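Long-range contacts in homoserine kinase (PDB 4P52), which probably phosphorylates the hydroxyl of L-homoserine with ATP, the homoserine kinase reaction leading toward threonine, as a member of the GHMP kinase family: residues L98-G103 with Q134-K139; R210-K215 with R257-P262. All coordinates share one frame; numbering follows the deposited sequence.

Overall arrangement
Both contacts lie at the surface, on opposite sides of the chain's centre, with about 42 Å between their centres and about 30 Å between nearest atoms. They share no helix or strand. Contact 1 joins the ends of helices 86-98 and 120-135, which lie in the N-terminal GHMP kinase region, and all five of its touching residues are at least partly exposed. Contact 2 joins the end of helix 206-211 to the turn after helix 253-257, and its second segment belongs to the C-terminal GHMP region. Alkyl groups do the touching in contact 1, while contact 2 adds a buried arginine whose guanidinium has a leucine methyl over one face; segment 210-215 also meets the second subunit.

Contact 1: L98-G103 with Q134-K139; sequences LGIEQG and QLLGNK
Ile-100 and Leu-136 reach toward each other and touch methyl to methyl, the CD1 of Ile-100 lying 3.9 Å from the CD1 of Leu-136. The same Ile-100 CD1 also rests against the aliphatic chain of Lys-139, 3.9 Å from its CD and equally near its CE. Leu-98 comes at that chain from the other segment as well, crossing it obliquely, with its CD1 4.2 Å from Lys-139 CB. Lys-139 stays straight as far as CE, which lays CB to CE along the two hydrophobic residues, and the bend at chi4 (-43°) turns NZ aside. More loosely, Gln-102 CG stands 4.4 Å from Leu-136 CD2.

The amide of Gln-102 turns back on the next residue, at the start of strand 103-110: NE2 donates to Gly-103 O over 2.8 Å, nearly straight at 171°, on a lone pair in the carbonyl plane. That bond helps fix the amide's rotation. Beyond the contact, Leu-60 of strand 52-61 lies against both Gln-102 and Leu-136, while from helix 86-98 Leu-95 touches Leu-136 and Tyr-94 touches Lys-139. Both segments owe their course to helix ends, since Gly-99 and Gly-137, each with positive phi, terminate helices 86-98 and 120-135 in Schellman motifs. The chemistry between the segments is dispersion and hydrophobic cover alone, which joins two neighbouring helix ends without demanding a precise bonding geometry.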
loop_
_atom_site.group_PDB
_atom_site.type_symbol
_atom_site.label_atom_id
_atom_site.label_comp_id
_atom_site.label_asym_id
_atom_site.label_seq_id
_atom_site.Cartn_x
_atom_site.Cartn_y
_atom_site.Cartn_z
ATOM N N LEU A 98 -32.330 -1.096 -17.130
ATOM C CA LEU A 98 -33.230 -2.226 -16.916
ATOM C C LEU A 98 -34.449 -2.182 -17.824
ATOM O O LEU A 98 -35.296 -3.077 -17.775
ATOM C CB LEU A 98 -33.664 -2.281 -15.453
ATOM C CG LEU A 98 -32.501 -2.376 -14.461
ATOM C CD1 LEU A 98 -33.012 -2.413 -13.030
ATOM C CD2 LEU A 98 -31.641 -3.596 -14.775
ATOM N N GLY A 99 -34.517 -1.137 -18.651
ATOM C CA GLY A 99 -35.636 -0.890 -19.553
ATOM C C GLY A 99 -36.963 -0.778 -18.826
ATOM O O GLY A 99 -37.922 -1.441 -19.210
ATOM N N ILE A 100 -37.006 0.039 -17.766
ATOM C CA ILE A 100 -38.239 0.317 -17.016
ATOM C C ILE A 100 -38.781 1.735 -17.284
ATOM O O ILE A 100 -38.074 2.759 -17.165
ATOM C CB ILE A 100 -38.081 0.111 -15.488
ATOM C CG1 ILE A 100 -37.439 -1.243 -15.174
ATOM C CG2 ILE A 100 -39.429 0.214 -14.776
ATOM C CD1 ILE A 100 -36.960 -1.371 -13.739
ATOM N N GLU A 101 -40.059 1.767 -17.650
ATOM C CA GLU A 101 -40.790 3.003 -17.784
ATOM C C GLU A 101 -41.562 3.190 -16.494
ATOM O O GLU A 101 -42.590 2.548 -16.267
ATOM C CB GLU A 101 -41.725 2.944 -18.984
ATOM C CG GLU A 101 -40.985 2.621 -20.271
ATOM C CD GLU A 101 -41.598 3.287 -21.490
ATOM O OE1 GLU A 101 -42.675 2.830 -21.955
ATOM O OE2 GLU A 101 -40.988 4.264 -21.984
ATOM N N GLN A 102 -41.041 4.062 -15.640
ATOM C CA GLN A 102 -41.675 4.340 -14.366
ATOM C C GLN A 102 -41.409 5.787 -13.972
ATOM O O GLN A 102 -40.259 6.227 -14.002
ATOM C CB GLN A 102 -41.159 3.364 -13.298
ATOM C CG GLN A 102 -41.583 3.710 -11.887
ATOM C CD GLN A 102 -43.066 3.558 -11.677
ATOM O OE1 GLN A 102 -43.592 2.469 -11.813
ATOM N NE2 GLN A 102 -43.747 4.644 -11.333
ATOM N N GLY A 103 -42.470 6.522 -13.631
ATOM C CA GLY A 103 -42.342 7.871 -13.087
ATOM C C GLY A 103 -41.834 7.840 -11.651
ATOM O O GLY A 103 -42.241 6.976 -10.856
ATOM N N GLN A 134 -34.251 -0.756 -4.134
ATOM C CA GLN A 134 -35.082 -1.440 -3.192
ATOM C C GLN A 134 -36.558 -1.228 -3.505
ATOM O O GLN A 134 -37.321 -2.179 -3.536
ATOM C CB GLN A 134 -34.746 -1.078 -1.756
ATOM C CG GLN A 134 -35.536 -1.965 -0.796
ATOM C CD GLN A 134 -34.917 -2.079 0.581
ATOM O OE1 GLN A 134 -33.689 -2.136 0.711
ATOM N NE2 GLN A 134 -35.763 -2.112 1.627
ATOM N N LEU A 135 -36.952 0.008 -3.782
ATOM C CA LEU A 135 -38.342 0.333 -4.104
ATOM C C LEU A 135 -38.930 -0.485 -5.266
ATOM O O LEU A 135 -40.097 -0.851 -5.229
ATOM C CB LEU A 135 -38.487 1.829 -4.399
ATOM C CG LEU A 135 -39.895 2.355 -4.722
ATOM C CD1 LEU A 135 -40.782 2.427 -3.489
ATOM C CD2 LEU A 135 -39.765 3.732 -5.334
ATOM N N LEU A 136 -38.137 -0.767 -6.292
ATOM C CA LEU A 136 -38.644 -1.528 -7.431
ATOM C C LEU A 136 -38.406 -3.017 -7.273
ATOM O O LEU A 136 -38.396 -3.748 -8.251
ATOM C CB LEU A 136 -38.004 -1.034 -8.736
ATOM C CG LEU A 136 -38.314 0.403 -9.165
ATOM C CD1 LEU A 136 -37.772 0.645 -10.555
ATOM C CD2 LEU A 136 -39.814 0.688 -9.161
ATOM N N GLY A 137 -38.182 -3.475 -6.047
ATOM C CA GLY A 137 -38.078 -4.912 -5.771
ATOM C C GLY A 137 -36.719 -5.559 -5.921
ATOM O O GLY A 137 -36.645 -6.717 -6.272
ATOM N N ASN A 138 -35.637 -4.828 -5.661
ATOM C CA ASN A 138 -34.276 -5.416 -5.620
ATOM C C ASN A 138 -33.848 -6.201 -6.849
ATOM O O ASN A 138 -33.349 -7.309 -6.740
ATOM C CB ASN A 138 -34.085 -6.249 -4.350
ATOM C CG ASN A 138 -34.150 -5.391 -3.093
ATOM O OD1 ASN A 138 -33.144 -4.823 -2.668
ATOM N ND2 ASN A 138 -35.350 -5.250 -2.522
ATOM N N LYS A 139 -34.018 -5.596 -8.014
ATOM C CA LYS A 139 -33.698 -6.233 -9.282
ATOM C C LYS A 139 -32.208 -6.398 -9.520
ATOM O O LYS A 139 -31.801 -7.152 -10.391
ATOM C CB LYS A 139 -34.290 -5.421 -10.432
ATOM C CG LYS A 139 -35.801 -5.433 -10.463
ATOM C CD LYS A 139 -36.310 -4.566 -11.600
ATOM C CE LYS A 139 -37.834 -4.623 -11.711
ATOM N NZ LYS A 139 -38.359 -6.008 -11.564
#

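Contact 2: R210-K215 with R257-P262; sequences RNILPK and RSVLIP
Arg-257 runs past Ile-212 and then beneath Leu-213, its side chain linking the two segments. With CG anti to the carbonyl carbon (chi1 -78°) and the chain extended as far as NE, it leads away from the 257-262 turn toward the end of helix 206-211. Beyond CB, its CG lies 4.1 Å from Ile-212 CG2. At NE the chain meets Leu-213 CD2 at 3.7 Å, a methyl placed over one face of the guanidinium, and the same NE hydrogen-bonds the carbonyl O of Ala-209. Farther out, NH2 lies 3.9 Å from Leu-213 CD1 and is itself hydrogen-bonded just outside the segments. Arg-210 N stands at the edge of the guanidinium, near its plane, a neighbour and not a bonding partner. A leucine here would probably leave the Ala-209 carbonyl without this donor and open a gap beneath Leu-213.

Beside the arginine lies an apolar patch. Ile-212 sends CD1 to Val-259 CG2, and its CG2 meets Leu-260 CD1 tip to tip at 4.0 Å. Phe-42 touches both Leu-213 and Arg-257, and Leu-213 also packs on Leu-219 of the second subunit. Arg-257 touches Ile-281 as well, on the edge strand 278-281 of the four-stranded antiparallel sheet, and this meeting of a helix end with an interhelical turn beside that sheet fits the ferredoxin-like alpha+beta fold of the GHMP kinase C-terminal domain.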
loop_
_atom_site.group_PDB
_atom_site.type_symbol
_atom_site.label_atom_id
_atom_site.label_comp_id
_atom_site.label_asym_id
_atom_site.label_seq_id
_atom_site.Cartn_x
_atom_site.Cartn_y
_atom_site.Cartn_z
ATOM N N ARG A 210 -8.182 21.092 -5.684
ATOM C CA ARG A 210 -7.679 20.260 -6.797
ATOM C C ARG A 210 -6.513 20.916 -7.488
ATOM O O ARG A 210 -5.449 20.297 -7.651
ATOM C CB ARG A 210 -8.754 19.974 -7.850
ATOM C CG ARG A 210 -9.681 18.797 -7.547
ATOM C CD ARG A 210 -10.540 18.424 -8.756
ATOM N NE ARG A 210 -10.828 19.580 -9.622
ATOM C CZ ARG A 210 -11.920 20.349 -9.545
ATOM N NH1 ARG A 210 -12.862 20.100 -8.642
ATOM N NH2 ARG A 210 -12.069 21.375 -10.378
ATOM N N ASN A 211 -6.727 22.165 -7.893
ATOM C CA ASN A 211 -5.717 22.990 -8.554
ATOM C C ASN A 211 -4.431 23.161 -7.795
ATOM O O ASN A 211 -3.370 23.369 -8.388
ATOM C CB ASN A 211 -6.271 24.384 -8.862
ATOM C CG ASN A 211 -7.355 24.353 -9.916
ATOM O OD1 ASN A 211 -8.500 24.730 -9.658
ATOM N ND2 ASN A 211 -7.006 23.873 -11.110
ATOM N N ILE A 212 -4.506 23.083 -6.483
ATOM C CA ILE A 212 -3.323 23.365 -5.697
ATOM C C ILE A 212 -2.382 22.148 -5.569
ATOM O O ILE A 212 -1.228 22.307 -5.224
ATOM C CB ILE A 212 -3.713 23.949 -4.343
ATOM C CG1 ILE A 212 -2.551 24.718 -3.737
ATOM C CG2 ILE A 212 -4.236 22.843 -3.450
ATOM C CD1 ILE A 212 -2.896 25.416 -2.440
ATOM N N LEU A 213 -2.882 20.949 -5.858
ATOM C CA LEU A 213 -2.022 19.753 -5.884
ATOM C C LEU A 213 -0.900 19.896 -6.894
ATOM O O LEU A 213 -1.120 20.493 -7.939
ATOM C CB LEU A 213 -2.815 18.500 -6.221
ATOM C CG LEU A 213 -4.053 18.222 -5.381
ATOM C CD1 LEU A 213 -4.858 17.122 -6.046
ATOM C CD2 LEU A 213 -3.717 17.904 -3.932
ATOM N N PRO A 214 0.304 19.361 -6.584
ATOM C CA PRO A 214 1.390 19.334 -7.587
ATOM C C PRO A 214 1.011 18.455 -8.776
ATOM O O PRO A 214 0.240 17.492 -8.616
ATOM C CB PRO A 214 2.569 18.691 -6.831
ATOM C CG PRO A 214 1.944 17.962 -5.688
ATOM C CD PRO A 214 0.704 18.718 -5.314
ATOM N N LYS A 215 1.516 18.789 -9.958
ATOM C CA LYS A 215 1.283 17.955 -11.127
ATOM C C LYS A 215 2.301 16.841 -11.175
ATOM O O LYS A 215 1.997 15.743 -11.636
ATOM C CB LYS A 215 1.343 18.781 -12.404
ATOM C CG LYS A 215 0.149 19.700 -12.576
ATOM C CD LYS A 215 0.448 20.782 -13.602
ATOM C CE LYS A 215 -0.629 21.857 -13.596
ATOM N NZ LYS A 215 -0.179 23.035 -14.390
ATOM N N ARG A 257 -2.518 21.188 0.505
ATOM C CA ARG A 257 -3.872 21.664 0.792
ATOM C C ARG A 257 -4.066 22.384 2.119
ATOM O O ARG A 257 -4.984 23.176 2.282
ATOM C CB ARG A 257 -4.834 20.509 0.783
ATOM C CG ARG A 257 -5.195 20.089 -0.602
ATOM C CD ARG A 257 -6.176 18.946 -0.543
ATOM N NE ARG A 257 -6.707 18.736 -1.878
ATOM C CZ ARG A 257 -7.334 17.644 -2.270
ATOM N NH1 ARG A 257 -7.516 16.621 -1.433
ATOM N NH2 ARG A 257 -7.767 17.587 -3.508
ATOM N N SER A 258 -3.209 22.109 3.077
ATOM C CA SER A 258 -3.445 22.602 4.416
ATOM C C SER A 258 -3.418 24.143 4.473
ATOM O O SER A 258 -4.036 24.712 5.361
ATOM C CB SER A 258 -2.431 22.002 5.383
ATOM O OG SER A 258 -1.190 22.654 5.195
ATOM N N VAL A 259 -2.719 24.808 3.550
ATOM C CA VAL A 259 -2.769 26.258 3.479
ATOM C C VAL A 259 -4.178 26.806 3.248
ATOM O O VAL A 259 -4.451 27.959 3.626
ATOM C CB VAL A 259 -1.839 26.862 2.395
ATOM C CG1 VAL A 259 -0.385 26.531 2.695
ATOM C CG2 VAL A 259 -2.238 26.424 0.983
ATOM N N LEU A 260 -5.051 26.000 2.615
ATOM C CA LEU A 260 -6.423 26.393 2.359
ATOM C C LEU A 260 -7.309 26.263 3.585
ATOM O O LEU A 260 -8.407 26.812 3.607
ATOM C CB LEU A 260 -7.015 25.537 1.249
ATOM C CG LEU A 260 -6.350 25.685 -0.126
ATOM C CD1 LEU A 260 -6.940 24.692 -1.122
ATOM C CD2 LEU A 260 -6.408 27.119 -0.661
ATOM N N ILE A 261 -6.874 25.536 4.607
ATOM C CA ILE A 261 -7.766 25.289 5.731
ATOM C C ILE A 261 -7.380 26.103 6.951
ATOM O O ILE A 261 -6.319 25.891 7.542
ATOM C CB ILE A 261 -7.820 23.794 6.104
ATOM C CG1 ILE A 261 -8.320 22.975 4.911
ATOM C CG2 ILE A 261 -8.648 23.585 7.373
ATOM C CD1 ILE A 261 -8.092 21.478 5.044
ATOM N N PRO A 262 -8.247 27.028 7.354
ATOM C CA PRO A 262 -7.864 27.902 8.467
ATOM C C PRO A 262 -7.614 27.109 9.739
ATOM O O PRO A 262 -8.429 26.269 10.099
ATOM C CB PRO A 262 -9.083 28.796 8.644
ATOM C CG PRO A 262 -9.806 28.722 7.332
ATOM C CD PRO A 262 -9.582 27.336 6.823
#